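Local coordinates for kinetochore protein Mis16 (Schizosaccharomyces japonicus, PDB 4XYH) that recognises histone H4 and, independently, the CENP-A-specific chaperone Scm3, and probably acts at centromeres as a WD-repeat histone-binding protein, at residues 304-309 / 319-324; 333-338 / 388-393; 350-355 / 374-379. All coordinates share one frame; numbering follows the deposited sequence.

In the fold
The three contacts are laid out over three neighbouring blades of a WD40 beta-propeller. Interactions 1 and 3 each pair the third strand of a blade with its outermost strand, whereas interaction 2 joins inner strand ends and loops of adjacent blades. Centres of interactions 1 and 3 are about 12 Å apart, those of 2 and 3 about 14 Å. The packing is continuous: H324 CE1 lies 3.5 Å from C351 SG, W333 CH2 lies 3.6 Å from L355 CD1, and L388 CD2 lies 3.7 Å from V350 CG1. The excursion joining 350-355 to 374-379 contains helix 364-367, a region that in RbAp48-type relatives helps bind histone H4, so a similar role is plausible here.

Interaction 1: 304-309 / 319-324; sequences HTVALW and HTLEGH
V306 and L321 pair on the outer side of a WD40 propeller blade, in the hairpin between its third strand, 306-310, and its short outermost strand, 319-321. The segment axes run 152° apart, close to antiparallel. V306 is gripped through both backbone polar atoms: its N donates to L321 O at 3.2 Å, and its O accepts from L321 N at 2.8 Å. Two residues on, L308 N donates to H319 O at 3.0 Å, and between these bonds A307 and T320 form a non-hydrogen-bonded pair. V306 and L321 lie side by side on one face, V306 CG1 touching L321 CD1 at 3.9 Å. CG1 reaches that methyl because it stands anti to the backbone N (chi1 168°). Beyond the pair this face meets the next blade, with V306 on T343 and L321 on L341 and W353. On the face of A307 and T320, T320 CG2 touches T305 CB at 3.8 Å, just beyond the strand pairing.

Past L321 direct pairing gives way to solvent-mediated bonding. A water donates to H304 O at 2.8 Å and to L321 O, and accepts from H324 N, thus tying three backbone groups where the strands part. A second water joins H304 ND1, in the plane of the ring, to H324 O. H324 itself is buried, its CB near H304 O, and its imidazole bonds T343 through NE2 and D347 through ND1. With T343 also bonded to W353, this is the Asp-His-Ser/Thr-Trp tetrad of WD40 repeats, introduced here by a Gly-His pair, G323-H324.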
# COMPACT_ATOMS: atom_id res chain seq x y z
N HIS A 304 6.87 3.78 15.82
CA HIS A 304 8.12 3.62 15.04
C HIS A 304 8.51 2.16 14.79
O HIS A 304 9.59 1.89 14.28
CB HIS A 304 9.31 4.33 15.73
CG HIS A 304 9.04 5.75 16.13
ND1 HIS A 304 10.02 6.57 16.66
CD2 HIS A 304 7.91 6.50 16.09
CE1 HIS A 304 9.51 7.76 16.92
NE2 HIS A 304 8.23 7.74 16.59
N THR A 305 7.65 1.20 15.12
CA THR A 305 8.06 -0.18 14.95
C THR A 305 7.16 -0.95 14.01
O THR A 305 6.03 -0.55 13.72
CB THR A 305 8.11 -0.94 16.30
OG1 THR A 305 6.78 -1.09 16.82
CG2 THR A 305 8.96 -0.18 17.30
N VAL A 306 7.68 -2.09 13.55
CA VAL A 306 6.88 -3.09 12.89
C VAL A 306 6.87 -4.35 13.75
O VAL A 306 7.92 -4.84 14.14
CB VAL A 306 7.42 -3.42 11.49
CG1 VAL A 306 6.75 -4.68 10.94
CG2 VAL A 306 7.18 -2.25 10.58
N ALA A 307 5.68 -4.85 14.07
CA ALA A 307 5.57 -6.07 14.85
C ALA A 307 5.15 -7.23 13.96
O ALA A 307 4.31 -7.07 13.07
CB ALA A 307 4.58 -5.89 16.00
N LEU A 308 5.75 -8.40 14.19
CA LEU A 308 5.39 -9.62 13.45
C LEU A 308 4.50 -10.51 14.31
O LEU A 308 4.70 -10.59 15.52
CB LEU A 308 6.65 -10.37 13.00
CG LEU A 308 7.57 -9.50 12.14
CD1 LEU A 308 8.93 -10.15 11.96
CD2 LEU A 308 6.93 -9.24 10.80
N TRP A 309 3.53 -11.18 13.69
CA TRP A 309 2.56 -11.97 14.43
C TRP A 309 2.26 -13.29 13.75
O TRP A 309 2.30 -13.40 12.51
CB TRP A 309 1.23 -11.21 14.60
CG TRP A 309 1.34 -9.84 15.11
CD1 TRP A 309 1.58 -8.71 14.38
CD2 TRP A 309 1.18 -9.41 16.47
NE1 TRP A 309 1.58 -7.61 15.20
CE2 TRP A 309 1.34 -8.01 16.49
CE3 TRP A 309 0.91 -10.08 17.67
CZ2 TRP A 309 1.26 -7.26 17.66
CZ3 TRP A 309 0.83 -9.33 18.84
CH2 TRP A 309 1.00 -7.94 18.83
N HIS A 319 8.08 -10.91 17.08
CA HIS A 319 9.33 -10.17 16.99
C HIS A 319 9.00 -8.71 16.76
O HIS A 319 7.88 -8.38 16.37
CB HIS A 319 10.21 -10.73 15.86
CG HIS A 319 11.60 -10.17 15.85
ND1 HIS A 319 12.54 -10.51 16.79
CD2 HIS A 319 12.19 -9.28 15.02
CE1 HIS A 319 13.66 -9.85 16.55
NE2 HIS A 319 13.48 -9.10 15.48
N THR A 320 9.98 -7.84 16.99
CA THR A 320 9.80 -6.42 16.75
C THR A 320 10.92 -5.89 15.87
O THR A 320 12.09 -6.00 16.23
CB THR A 320 9.75 -5.64 18.05
OG1 THR A 320 8.73 -6.19 18.89
CG2 THR A 320 9.43 -4.17 17.79
N LEU A 321 10.57 -5.32 14.71
CA LEU A 321 11.56 -4.71 13.84
C LEU A 321 11.76 -3.26 14.22
O LEU A 321 10.82 -2.47 14.14
CB LEU A 321 11.14 -4.81 12.37
CG LEU A 321 10.78 -6.19 11.85
CD1 LEU A 321 10.32 -6.13 10.40
CD2 LEU A 321 11.97 -7.13 12.00
N GLU A 322 12.97 -2.91 14.65
CA GLU A 322 13.27 -1.52 14.98
C GLU A 322 14.28 -0.92 14.01
O GLU A 322 15.12 -1.62 13.45
CB GLU A 322 13.78 -1.43 16.41
CG GLU A 322 13.08 -2.39 17.30
CD GLU A 322 13.09 -1.98 18.75
OE1 GLU A 322 12.45 -0.95 19.08
OE2 GLU A 322 13.74 -2.69 19.55
N GLY A 323 14.20 0.39 13.80
CA GLY A 323 15.14 1.06 12.93
C GLY A 323 14.56 2.31 12.31
O GLY A 323 15.31 3.19 11.88
N HIS A 324 13.24 2.39 12.24
CA HIS A 324 12.62 3.63 11.79
C HIS A 324 12.63 4.68 12.91
O HIS A 324 12.64 4.35 14.09
CB HIS A 324 11.19 3.39 11.32
CG HIS A 324 11.09 2.87 9.92
ND1 HIS A 324 11.59 3.55 8.83
CD2 HIS A 324 10.52 1.74 9.42
CE1 HIS A 324 11.33 2.87 7.72
NE2 HIS A 324 10.69 1.77 8.06
O HOH W 1 10.99 0.08 12.67
O HOH W 2 12.46 5.37 17.07

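Interaction 2: 333-338 / 388-393; sequences WSPHDE and LSWNPN
W390 lies against S334 and P335 where the innermost strands of two neighbouring WD40 propeller blades end and turn outward. The chains here run nearly parallel, the CA vectors 333 to 336 and 390 to 393 diverging by 20°.

The tight part is centred on the buried indole. S334 CA sits over one face of its five-membered ring, 3.6 Å from the centroid and only 13° off the normal, which meets the definition of a CH-pi contact. S334 CB lies above the CE2-CZ2 bond of the indole, 3.7 Å from CZ2. P335 brings CD to 3.4 Å from W390 CB. The indole is held in position by the bond from W390 NE1 to Q332 O; W333 NE1 makes the corresponding bond to A288 O, so the arrangement recurs one blade earlier.

The outer part is sparser, and its residues H336 and P392 are partly exposed. S334 OG shapes the turn as an ST motif, accepting from H336 N at 3.0 Å and from D337 N. Across from it, N391 OD1 accepts from N393 N at 2.7 Å in an Asx turn. Beyond the two segments D337 also forms a salt bridge with K395. Between them the one hydrogen bond runs from H336 NE2 to P392 O at 3.1 Å, the acceptor lying near the imidazole plane while the donor stands 62° out of the carbonyl plane.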
# COMPACT_ATOMS: atom_id res chain seq x y z
N TRP A 333 4.89 -7.34 2.04
CA TRP A 333 5.73 -8.51 1.87
C TRP A 333 6.20 -8.63 0.43
O TRP A 333 5.45 -8.35 -0.49
CB TRP A 333 4.97 -9.76 2.27
CG TRP A 333 4.63 -9.81 3.71
CD1 TRP A 333 3.46 -9.45 4.30
CD2 TRP A 333 5.49 -10.25 4.77
NE1 TRP A 333 3.53 -9.64 5.65
CE2 TRP A 333 4.77 -10.13 5.97
CE3 TRP A 333 6.81 -10.73 4.82
CZ2 TRP A 333 5.31 -10.49 7.21
CZ3 TRP A 333 7.34 -11.08 6.05
CH2 TRP A 333 6.59 -10.96 7.23
N SER A 334 7.45 -9.04 0.22
CA SER A 334 7.87 -9.38 -1.15
C SER A 334 6.99 -10.51 -1.71
O SER A 334 6.72 -11.49 -1.03
CB SER A 334 9.35 -9.79 -1.18
OG SER A 334 9.65 -10.55 -2.35
N PRO A 335 6.52 -10.37 -2.96
CA PRO A 335 5.78 -11.50 -3.54
C PRO A 335 6.70 -12.63 -4.04
O PRO A 335 6.21 -13.67 -4.49
CB PRO A 335 5.02 -10.85 -4.71
CG PRO A 335 5.93 -9.75 -5.16
CD PRO A 335 6.65 -9.24 -3.90
N HIS A 336 8.02 -12.43 -3.95
CA HIS A 336 8.97 -13.41 -4.47
C HIS A 336 9.76 -14.17 -3.40
O HIS A 336 10.23 -15.28 -3.65
CB HIS A 336 9.96 -12.73 -5.42
CG HIS A 336 9.31 -12.03 -6.58
ND1 HIS A 336 9.41 -10.67 -6.78
CD2 HIS A 336 8.55 -12.51 -7.59
CE1 HIS A 336 8.74 -10.34 -7.87
NE2 HIS A 336 8.21 -11.44 -8.38
N ASP A 337 9.91 -13.59 -2.21
CA ASP A 337 10.76 -14.17 -1.17
C ASP A 337 10.11 -14.09 0.21
O ASP A 337 9.98 -13.01 0.78
CB ASP A 337 12.12 -13.46 -1.11
CG ASP A 337 12.92 -13.62 -2.38
OD1 ASP A 337 13.34 -14.75 -2.68
OD2 ASP A 337 13.12 -12.60 -3.08
N GLU A 338 9.75 -15.24 0.75
CA GLU A 338 9.02 -15.32 2.00
C GLU A 338 9.58 -14.45 3.16
O GLU A 338 8.82 -13.77 3.84
CB GLU A 338 8.94 -16.79 2.44
CG GLU A 338 8.21 -17.01 3.76
CD GLU A 338 8.00 -18.49 4.06
OE1 GLU A 338 8.22 -19.32 3.14
OE2 GLU A 338 7.63 -18.83 5.21
N LEU A 388 3.78 2.35 -1.35
CA LEU A 388 4.80 1.63 -2.10
C LEU A 388 4.26 0.30 -2.59
O LEU A 388 3.26 -0.21 -2.07
CB LEU A 388 6.07 1.40 -1.27
CG LEU A 388 6.01 0.94 0.19
CD1 LEU A 388 5.38 -0.41 0.31
CD2 LEU A 388 7.40 0.91 0.80
N SER A 389 4.93 -0.25 -3.59
CA SER A 389 4.45 -1.46 -4.23
C SER A 389 5.61 -2.30 -4.75
O SER A 389 6.47 -1.80 -5.47
CB SER A 389 3.48 -1.08 -5.37
OG SER A 389 3.00 -2.21 -6.06
N TRP A 390 5.63 -3.58 -4.38
CA TRP A 390 6.54 -4.53 -5.02
C TRP A 390 6.11 -4.81 -6.45
O TRP A 390 4.95 -5.08 -6.70
CB TRP A 390 6.56 -5.85 -4.28
CG TRP A 390 7.34 -5.86 -3.04
CD1 TRP A 390 6.87 -5.69 -1.77
CD2 TRP A 390 8.74 -6.11 -2.92
NE1 TRP A 390 7.89 -5.81 -0.86
CE2 TRP A 390 9.06 -6.05 -1.54
CE3 TRP A 390 9.76 -6.38 -3.84
CZ2 TRP A 390 10.35 -6.25 -1.06
CZ3 TRP A 390 11.05 -6.56 -3.36
CH2 TRP A 390 11.33 -6.50 -1.98
N ASN A 391 7.04 -4.75 -7.38
CA ASN A 391 6.81 -5.18 -8.76
C ASN A 391 6.74 -6.72 -8.79
O ASN A 391 7.68 -7.38 -8.39
CB ASN A 391 7.94 -4.64 -9.65
CG ASN A 391 7.76 -4.98 -11.12
OD1 ASN A 391 7.28 -6.05 -11.47
ND2 ASN A 391 8.17 -4.06 -11.99
N PRO A 392 5.60 -7.29 -9.23
CA PRO A 392 5.45 -8.75 -9.24
C PRO A 392 6.08 -9.42 -10.47
O PRO A 392 6.18 -10.65 -10.52
CB PRO A 392 3.92 -8.93 -9.28
CG PRO A 392 3.47 -7.76 -10.13
CD PRO A 392 4.38 -6.60 -9.71
N ASN A 393 6.50 -8.61 -11.43
CA ASN A 393 7.03 -9.07 -12.70
C ASN A 393 8.54 -9.27 -12.70
O ASN A 393 9.05 -10.15 -13.39
CB ASN A 393 6.67 -8.07 -13.80
CG ASN A 393 5.18 -7.75 -13.84
OD1 ASN A 393 4.34 -8.65 -13.81
ND2 ASN A 393 4.86 -6.46 -13.90

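Interaction 3: 350-355 / 374-379; sequences VCVWDL and LMFMHG
V352 O accepts two backbone bonds from the neighbouring strand, one from M375 N at 2.9 Å and a longer one from F376 N at 3.3 Å. Two residues thus face one, and the register shifts by one between V352 and W353: a classic beta bulge. Before the bulge the pairing is regular, with V352 N bonded to F376 O at 2.8 Å and H378 N to V350 O at 2.7 Å.

On the face carrying C351, W353 and L374, the leucine crosses the indole obliquely. Its CD1 lies over the six-membered ring of W353, 3.9 Å from the centroid and 8° off the normal, and also touches C351 CB at 3.7 Å. CG anti to the backbone N (chi1 178°) carries the L374 branch out alongside the indole, and chi2 near 56° turns CD1 over it. The other face carries V350 and H378 side by side, H378 CD2 near V350 CG2 at 4.0 Å; the imidazole is fixed by Y41 and Q408 and stacks on W410 of the next blade.

Together these features make a bulged pairing of third and outermost strands in a WD40 propeller blade.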
# COMPACT_ATOMS: atom_id res chain seq x y z
N VAL A 350 12.67 4.16 3.32
CA VAL A 350 12.06 2.87 3.03
C VAL A 350 13.04 1.77 3.44
O VAL A 350 14.14 1.67 2.91
CB VAL A 350 11.67 2.73 1.55
CG1 VAL A 350 11.05 1.37 1.29
CG2 VAL A 350 10.68 3.83 1.14
N CYS A 351 12.66 0.95 4.40
CA CYS A 351 13.54 -0.13 4.85
C CYS A 351 13.11 -1.48 4.28
O CYS A 351 11.93 -1.81 4.25
CB CYS A 351 13.57 -0.19 6.38
SG CYS A 351 14.38 1.25 7.17
N VAL A 352 14.09 -2.25 3.82
CA VAL A 352 13.85 -3.62 3.40
C VAL A 352 14.40 -4.55 4.48
O VAL A 352 15.55 -4.39 4.90
CB VAL A 352 14.51 -3.94 2.04
CG1 VAL A 352 14.13 -5.35 1.58
CG2 VAL A 352 14.14 -2.88 1.01
N TRP A 353 13.58 -5.50 4.94
CA TRP A 353 13.95 -6.39 6.03
C TRP A 353 14.07 -7.83 5.57
O TRP A 353 13.32 -8.28 4.70
CB TRP A 353 12.94 -6.32 7.16
CG TRP A 353 12.60 -4.94 7.63
CD1 TRP A 353 11.64 -4.11 7.12
CD2 TRP A 353 13.19 -4.23 8.73
NE1 TRP A 353 11.61 -2.94 7.82
CE2 TRP A 353 12.54 -2.98 8.82
CE3 TRP A 353 14.20 -4.53 9.65
CZ2 TRP A 353 12.88 -2.03 9.78
CZ3 TRP A 353 14.54 -3.58 10.61
CH2 TRP A 353 13.88 -2.35 10.67
N ASP A 354 15.00 -8.56 6.17
CA ASP A 354 15.21 -9.98 5.90
C ASP A 354 15.04 -10.78 7.20
O ASP A 354 15.95 -10.86 8.01
CB ASP A 354 16.60 -10.19 5.30
CG ASP A 354 16.88 -11.65 4.93
OD1 ASP A 354 16.20 -12.58 5.42
OD2 ASP A 354 17.83 -11.88 4.15
N LEU A 355 13.87 -11.37 7.39
CA LEU A 355 13.58 -12.06 8.64
C LEU A 355 14.49 -13.26 8.91
O LEU A 355 14.55 -13.75 10.04
CB LEU A 355 12.13 -12.52 8.66
CG LEU A 355 11.09 -11.41 8.46
CD1 LEU A 355 9.70 -11.93 8.78
CD2 LEU A 355 11.43 -10.17 9.28
N LEU A 374 17.89 -5.92 9.19
CA LEU A 374 17.74 -4.73 8.33
C LEU A 374 18.69 -4.78 7.14
O LEU A 374 19.87 -4.44 7.25
CB LEU A 374 17.97 -3.43 9.12
CG LEU A 374 17.89 -2.10 8.35
CD1 LEU A 374 16.57 -1.97 7.65
CD2 LEU A 374 18.07 -0.93 9.29
N MET A 375 18.16 -5.18 6.01
CA MET A 375 18.96 -5.53 4.84
C MET A 375 19.33 -4.34 3.96
O MET A 375 20.40 -4.33 3.34
CB MET A 375 18.18 -6.55 4.02
CG MET A 375 18.97 -7.19 2.93
SD MET A 375 17.89 -7.80 1.62
CE MET A 375 18.42 -6.69 0.32
N PHE A 376 18.45 -3.34 3.87
CA PHE A 376 18.63 -2.20 2.97
C PHE A 376 17.78 -1.01 3.37
O PHE A 376 16.62 -1.16 3.79
CB PHE A 376 18.30 -2.60 1.53
CG PHE A 376 18.67 -1.57 0.50
CD1 PHE A 376 19.94 -1.54 -0.05
CD2 PHE A 376 17.73 -0.67 0.03
CE1 PHE A 376 20.28 -0.62 -1.02
CE2 PHE A 376 18.06 0.27 -0.93
CZ PHE A 376 19.35 0.30 -1.46
N MET A 377 18.35 0.17 3.25
CA MET A 377 17.59 1.39 3.47
C MET A 377 17.61 2.24 2.22
O MET A 377 18.67 2.56 1.68
CB MET A 377 18.14 2.18 4.64
CG MET A 377 17.63 3.63 4.65
SD MET A 377 18.09 4.47 6.17
CE MET A 377 17.55 3.28 7.39
N HIS A 378 16.43 2.62 1.77
CA HIS A 378 16.30 3.52 0.65
C HIS A 378 16.15 4.96 1.16
O HIS A 378 15.15 5.30 1.80
CB HIS A 378 15.12 3.10 -0.21
CG HIS A 378 14.74 4.09 -1.25
ND1 HIS A 378 15.52 4.34 -2.36
CD2 HIS A 378 13.64 4.87 -1.38
CE1 HIS A 378 14.93 5.24 -3.12
NE2 HIS A 378 13.78 5.58 -2.55
N GLY A 379 17.14 5.80 0.87
CA GLY A 379 17.15 7.19 1.31
C GLY A 379 16.84 8.21 0.23
O GLY A 379 17.12 9.40 0.39